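Local coordinates for probable GGDEF family protein (Chromobacterium violaceum, PDB 3NJA), which is of uncharacterised function but, as a PAS-domain protein of the GGDEF family, probably couples a sensed signal to cyclic di-GMP signalling, at residues T46-T50 with E51-F55. Numbering follows the deposited sequence.
Sequences TFDAT and EDAYF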
ATOM      1  N   THR B  46     -12.434 -17.952  29.742  1.00 91.87           N
ATOM      2  CA  THR B  46     -13.602 -18.676  29.261  1.00 94.14           C
ATOM      3  C   THR B  46     -13.868 -18.494  27.776  1.00 92.42           C
ATOM      4  O   THR B  46     -14.806 -19.072  27.227  1.00100.49           O
ATOM      5  CB  THR B  46     -14.843 -18.200  30.004  1.00 96.59           C
ATOM      6  OG1 THR B  46     -15.130 -16.852  29.608  1.00 94.60           O
ATOM      7  CG2 THR B  46     -14.605 -18.254  31.511  1.00 98.04           C
ATOM      8  N   PHE B  47     -13.061 -17.672  27.125  1.00 77.98           N
ATOM      9  CA  PHE B  47     -13.278 -17.410  25.721  1.00 65.58           C
ATOM     10  C   PHE B  47     -12.376 -18.291  24.863  1.00 76.26           C
ATOM     11  O   PHE B  47     -11.155 -18.359  25.070  1.00 83.01           O
ATOM     12  CB  PHE B  47     -13.062 -15.937  25.426  1.00 66.50           C
ATOM     13  CG  PHE B  47     -12.904 -15.644  23.976  1.00 82.03           C
ATOM     14  CD1 PHE B  47     -14.013 -15.419  23.180  1.00 86.66           C
ATOM     15  CD2 PHE B  47     -11.641 -15.623  23.395  1.00 82.60           C
ATOM     16  CE1 PHE B  47     -13.865 -15.161  21.827  1.00 87.86           C
ATOM     17  CE2 PHE B  47     -11.484 -15.361  22.044  1.00 83.12           C
ATOM     18  CZ  PHE B  47     -12.594 -15.132  21.258  1.00 87.01           C
ATOM     19  N   ASP B  48     -12.993 -18.952  23.888  1.00 77.11           N
ATOM     20  CA  ASP B  48     -12.339 -19.977  23.070  1.00 83.31           C
ATOM     21  C   ASP B  48     -11.003 -19.584  22.446  1.00 82.77           C
ATOM     22  O   ASP B  48     -10.192 -20.456  22.147  1.00 88.28           O
ATOM     23  CB  ASP B  48     -13.278 -20.446  21.953  1.00 91.23           C
ATOM     24  CG  ASP B  48     -14.537 -21.109  22.480  1.00100.71           C
ATOM     25  OD1 ASP B  48     -14.426 -22.163  23.150  1.00104.67           O
ATOM     26  OD2 ASP B  48     -15.638 -20.576  22.211  1.00103.90           O
ATOM     27  N   ALA B  49     -10.784 -18.290  22.224  1.00 77.14           N
ATOM     28  CA  ALA B  49      -9.559 -17.813  21.567  1.00 81.45           C
ATOM     29  C   ALA B  49      -9.271 -18.517  20.240  1.00 77.03           C
ATOM     30  O   ALA B  49      -8.244 -19.178  20.093  1.00 82.62           O
ATOM     31  CB  ALA B  49      -8.352 -17.937  22.504  1.00 83.52           C
ATOM     32  N   THR B  50     -10.187 -18.377  19.285  1.00 71.26           N
ATOM     33  CA  THR B  50     -10.005 -18.891  17.929  1.00 67.26           C
ATOM     34  C   THR B  50     -10.517 -17.854  16.942  1.00 66.98           C
ATOM     35  O   THR B  50     -11.256 -16.938  17.331  1.00 64.58           O
ATOM     36  CB  THR B  50     -10.794 -20.179  17.689  1.00 70.15           C
ATOM     37  OG1 THR B  50     -10.601 -20.606  16.336  1.00 81.97           O
ATOM     38  CG2 THR B  50     -12.262 -19.926  17.884  1.00 74.33           C
ATOM     39  N   GLU B  51     -10.148 -17.989  15.668  1.00 60.55           N
ATOM     40  CA  GLU B  51     -10.653 -17.034  14.691  1.00 60.62           C
ATOM     41  C   GLU B  51     -12.187 -17.087  14.565  1.00 59.78           C
ATOM     42  O   GLU B  51     -12.837 -16.040  14.507  1.00 51.00           O
ATOM     43  CB  GLU B  51      -9.987 -17.158  13.322  1.00 52.87           C
ATOM     44  CG  GLU B  51     -10.336 -15.980  12.408  1.00 64.57           C
ATOM     45  CD  GLU B  51      -9.527 -15.941  11.109  1.00 84.24           C
ATOM     46  OE1 GLU B  51      -9.378 -14.832  10.529  1.00 79.99           O
ATOM     47  OE2 GLU B  51      -9.046 -17.014  10.671  1.00 91.55           O
ATOM     48  N   ASP B  52     -12.771 -18.282  14.523  1.00 62.79           N
ATOM     49  CA  ASP B  52     -14.227 -18.373  14.440  0.52 63.38           C
ATOM     50  C   ASP B  52     -14.862 -17.663  15.615  1.00 62.17           C
ATOM     51  O   ASP B  52     -15.803 -16.885  15.441  1.00 65.82           O
ATOM     52  CB  ASP B  52     -14.750 -19.806  14.409  0.52 64.85           C
ATOM     53  CG  ASP B  52     -16.275 -19.857  14.496  0.52 64.13           C
ATOM     54  OD1 ASP B  52     -16.931 -19.217  13.640  0.52 62.41           O
ATOM     55  OD2 ASP B  52     -16.816 -20.503  15.425  0.52 54.06           O
ATOM     56  N   ALA B  53     -14.342 -17.920  16.813  1.00 55.49           N
ATOM     57  CA  ALA B  53     -14.890 -17.306  18.018  1.00 55.35           C
ATOM     58  C   ALA B  53     -14.960 -15.807  17.821  1.00 54.85           C
ATOM     59  O   ALA B  53     -15.922 -15.147  18.212  1.00 51.42           O
ATOM     60  CB  ALA B  53     -14.049 -17.637  19.225  1.00 58.66           C
ATOM     61  N   TYR B  54     -13.925 -15.273  17.195  1.00 60.60           N
ATOM     62  CA  TYR B  54     -13.856 -13.849  16.926  1.00 55.79           C
ATOM     63  C   TYR B  54     -15.011 -13.433  16.009  1.00 52.15           C
ATOM     64  O   TYR B  54     -15.660 -12.414  16.236  1.00 55.54           O
ATOM     65  CB  TYR B  54     -12.486 -13.517  16.325  1.00 48.38           C
ATOM     66  CG  TYR B  54     -12.461 -12.349  15.379  1.00 38.06           C
ATOM     67  CD1 TYR B  54     -12.451 -11.044  15.856  1.00 36.54           C
ATOM     68  CD2 TYR B  54     -12.430 -12.550  14.007  1.00 49.13           C
ATOM     69  CE1 TYR B  54     -12.422  -9.964  14.990  1.00 47.67           C
ATOM     70  CE2 TYR B  54     -12.384 -11.475  13.123  1.00 55.91           C
ATOM     71  CZ  TYR B  54     -12.383 -10.186  13.621  1.00 57.47           C
ATOM     72  OH  TYR B  54     -12.348  -9.118  12.751  1.00 67.42           O
ATOM     73  N   PHE B  55     -15.293 -14.245  14.998  1.00 42.97           N
ATOM     74  CA  PHE B  55     -16.302 -13.867  14.026  1.00 41.81           C
ATOM     75  C   PHE B  55     -17.711 -13.929  14.612  1.00 47.48           C
ATOM     76  O   PHE B  55     -18.570 -13.161  14.205  1.00 54.83           O
ATOM     77  CB  PHE B  55     -16.174 -14.714  12.761  1.00 49.00           C
ATOM     78  CG  PHE B  55     -15.207 -14.154  11.769  1.00 53.27           C
ATOM     79  CD1 PHE B  55     -15.533 -13.032  11.032  1.00 52.65           C
ATOM     80  CD2 PHE B  55     -13.963 -14.742  11.577  1.00 60.77           C
ATOM     81  CE1 PHE B  55     -14.623 -12.495  10.107  1.00 65.95           C
ATOM     82  CE2 PHE B  55     -13.057 -14.223  10.653  1.00 57.20           C
ATOM     83  CZ  PHE B  55     -13.386 -13.096   9.917  1.00 57.12           C
TER
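Thr50 and Ala53 meet in a local cap contact at the start of helix 51-56, where the loop leaving helix 34-40 turns into this helix of the PAS fold. Thr50 occupies the N-cap position, and its carbonyl opens the helical bonding: Tyr54 N donates to Thr50 O at 3.1 Å, with an N-H...O angle of 150°. As modelled, OG1 of Thr50 lies anti to its own backbone nitrogen (chi1 178°), so that the methyl rather than the hydroxyl faces Ala53 N, while OG1 sits beside Glu51 N at an angle too poor for a bond. CG2 then stands 3.1 Å from Ala53 N, where an N-cap hydroxyl would usually accept a bond; so close a methyl-amide approach makes the assignment of the two branches doubtful. Three residues before the cap, the Phe47 side chain reaches forward to the same alanine. With CG anti to the backbone nitrogen (chi1 164°), the ring brings CZ obliquely to 3.5 Å from Ala53 CB, while Tyr54 N lies beyond the ring edge, 4.3 Å from CZ. CB of Asp48 adds a looser apolar touch, 4.0 Å from Ala53 CB. The Phe47 ring also stacks on Trp32, and Ala49 bonds through its backbone to Leu30, tying the loop to strand 30-32. Tyr54 turns away to Val66 of helix 63-74 and to Glu98 of the second subunit. The chemistry is thus divided: Phe47 and CB of Asp48 pack on the buried Ala53 methyl, a backbone bond starts the helix, and the acidic Glu51 and Asp52 in the first turn would probably interact favourably with the helix dipole.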